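Local structure of oxidoreductase, 2OG-Fe oxygenase family protein, putative, expressed (Oryza sativa subsp. japonica, 5XEG) at residues T163-Y168 / V201-P206. The protein is a putative iron(II)- and 2-oxoglutarate-dependent dioxygenase of the AlkB family, seen here in its oxygenase domain with 2-oxoglutarate and manganese. Residues are numbered along the deposited sequence; the frame is centred on the assembly and turned at random.
With AKG (2-oxoglutaric acid), chain B.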
# COMPACT_ATOMS: atom_id res chain seq x y z
N THR A 163 -9.68 6.90 -6.84
CA THR A 163 -10.02 5.53 -6.46
C THR A 163 -9.31 4.54 -7.34
O THR A 163 -9.21 4.73 -8.58
CB THR A 163 -11.52 5.37 -6.52
OG1 THR A 163 -12.11 6.22 -5.55
CG2 THR A 163 -11.97 3.93 -6.27
N ALA A 164 -8.81 3.45 -6.74
CA ALA A 164 -8.34 2.31 -7.54
C ALA A 164 -9.35 1.15 -7.50
O ALA A 164 -9.96 0.91 -6.45
CB ALA A 164 -7.03 1.80 -6.96
N GLU A 165 -9.50 0.45 -8.63
CA GLU A 165 -10.14 -0.87 -8.66
C GLU A 165 -9.02 -1.90 -8.30
O GLU A 165 -8.07 -2.02 -9.03
CB GLU A 165 -10.78 -1.11 -10.02
CG GLU A 165 -11.81 -0.04 -10.34
CD GLU A 165 -12.62 -0.22 -11.63
OE1 GLU A 165 -12.64 -1.31 -12.25
OE2 GLU A 165 -13.34 0.75 -11.95
N PHE A 166 -9.09 -2.49 -7.14
CA PHE A 166 -8.05 -3.39 -6.65
C PHE A 166 -8.52 -4.81 -6.79
O PHE A 166 -9.61 -5.18 -6.29
CB PHE A 166 -7.80 -3.03 -5.17
CG PHE A 166 -6.73 -3.81 -4.50
CD1 PHE A 166 -5.39 -3.46 -4.66
CD2 PHE A 166 -7.05 -4.87 -3.65
CE1 PHE A 166 -4.40 -4.17 -4.00
CE2 PHE A 166 -6.05 -5.58 -3.01
CZ PHE A 166 -4.75 -5.20 -3.13
N LEU A 167 -7.71 -5.63 -7.44
CA LEU A 167 -8.05 -7.05 -7.66
C LEU A 167 -7.33 -7.90 -6.59
O LEU A 167 -6.18 -7.63 -6.25
CB LEU A 167 -7.54 -7.53 -9.01
CG LEU A 167 -8.41 -7.45 -10.24
CD1 LEU A 167 -9.45 -6.39 -10.19
CD2 LEU A 167 -7.57 -7.51 -11.52
N TYR A 168 -7.96 -8.98 -6.15
CA TYR A 168 -7.29 -9.88 -5.19
C TYR A 168 -7.85 -11.26 -5.29
O TYR A 168 -9.04 -11.44 -5.57
CB TYR A 168 -7.45 -9.40 -3.73
CG TYR A 168 -8.83 -9.25 -3.22
CD1 TYR A 168 -9.56 -8.15 -3.53
CD2 TYR A 168 -9.40 -10.22 -2.37
CE1 TYR A 168 -10.86 -7.96 -3.02
CE2 TYR A 168 -10.70 -10.07 -1.87
CZ TYR A 168 -11.43 -8.98 -2.19
OH TYR A 168 -12.70 -8.82 -1.68
N VAL A 201 -3.80 -3.61 -9.37
CA VAL A 201 -4.66 -2.44 -9.60
C VAL A 201 -5.06 -2.50 -11.10
O VAL A 201 -4.20 -2.40 -11.97
CB VAL A 201 -3.93 -1.12 -9.25
CG1 VAL A 201 -4.79 0.06 -9.66
CG2 VAL A 201 -3.66 -1.05 -7.77
N SER A 202 -6.35 -2.71 -11.37
CA SER A 202 -6.81 -2.87 -12.73
C SER A 202 -7.14 -1.58 -13.40
O SER A 202 -7.17 -1.51 -14.65
CB SER A 202 -8.03 -3.81 -12.78
OG SER A 202 -9.00 -3.37 -11.89
N ARG A 203 -7.41 -0.55 -12.61
CA ARG A 203 -7.89 0.74 -13.16
C ARG A 203 -7.80 1.79 -12.07
O ARG A 203 -8.01 1.50 -10.86
CB ARG A 203 -9.36 0.61 -13.57
CG ARG A 203 -9.89 1.85 -14.30
CD ARG A 203 -11.39 1.75 -14.43
NE ARG A 203 -12.02 2.85 -15.19
CZ ARG A 203 -11.98 2.91 -16.50
NH1 ARG A 203 -11.29 1.98 -17.19
NH2 ARG A 203 -12.64 3.88 -17.14
N ILE A 204 -7.52 3.01 -12.47
CA ILE A 204 -7.67 4.17 -11.65
C ILE A 204 -8.95 4.88 -12.11
O ILE A 204 -9.08 5.10 -13.31
CB ILE A 204 -6.47 5.13 -11.74
CG1 ILE A 204 -5.15 4.46 -11.41
CG2 ILE A 204 -6.72 6.35 -10.84
CD1 ILE A 204 -5.11 3.89 -10.03
N LYS A 205 -9.88 5.20 -11.20
CA LYS A 205 -11.13 5.92 -11.61
C LYS A 205 -10.84 7.40 -11.68
O LYS A 205 -10.56 8.04 -10.68
CB LYS A 205 -12.24 5.61 -10.59
CG LYS A 205 -12.56 4.15 -10.46
CD LYS A 205 -13.85 3.99 -9.70
CE LYS A 205 -14.13 2.60 -9.26
NZ LYS A 205 -14.87 1.86 -10.30
N PRO A 206 -10.93 8.00 -12.90
CA PRO A 206 -10.58 9.39 -12.97
C PRO A 206 -11.56 10.30 -12.25
O PRO A 206 -12.74 9.97 -12.13
CB PRO A 206 -10.68 9.73 -14.47
CG PRO A 206 -10.70 8.45 -15.17
CD PRO A 206 -11.25 7.43 -14.22
C1 AKG B . 2.63 -3.04 -4.65
O1 AKG B . 3.25 -4.04 -4.23
O2 AKG B . 3.22 -2.06 -5.14
C2 AKG B . 1.17 -3.03 -4.57
O5 AKG B . 0.54 -4.07 -4.65
C3 AKG B . 0.44 -1.72 -4.39
C4 AKG B . -1.00 -1.86 -4.87
C5 AKG B . -1.70 -0.53 -4.76
O3 AKG B . -2.70 -0.46 -4.01
O4 AKG B . -1.26 0.44 -5.41
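Val201 divides its two methyls between the neighbouring strand and the cosubstrate. Val201 CG1, anti to the backbone N (chi1 173°), rests 3.9 Å from Ala164 CB, whereas Val201 CG2 lies near the plane of the Phe166 ring at its edge and comes within 3.6 Å of C5, the distal carboxylate carbon of 2-oxoglutarate. Tyr130 and Arg223, which both touch Val201, also hydrogen-bond 2-oxoglutarate, probably at this distal carboxylate. Ser202 is the extra residue of a classic beta bulge: it and Arg203 together face Glu165 and direct their side chains to the same side of the sheet. Glu165 O takes a hydrogen bond from Ser202 N (3.0 Å) and a weak one from Ser202 OG, while Glu165 N donates to Arg203 O (2.9 Å). Leu167 covers Ser202, its CD1 3.5 Å from OG. The bulge interrupts an antiparallel strand pair in the double-stranded beta-helix of 2-oxoglutarate oxygenases; strand 198-204, which carries the metal ligand His199, lies between 134-139 and 164-169. Arg203 runs alongside Glu165, pointing the same way, and its aliphatic CD packs 3.3 Å from Glu165 OE2, with the guanidinium too distant for a salt bridge. On the ligand-facing side, Ile204 extends CD1 to Ala164 CB and also contacts Tyr130 and Arg223. Lys205 N closes the ladder with a nearly straight bond to Thr163 O (2.7 Å, 169° at the hydrogen). Its side chain passes Thr163 CG2, bends at its last torsion (chi4 -89°) and brings NZ to Glu165 OE2 from above the carboxylate plane, a salt bridge of 2.5 Å. With an alanine in place of Glu165, the Lys205 ammonium would probably lose its close carboxylate partner, the ion pair to Asp181 being long and weak, and the Arg203 methylenes their cover.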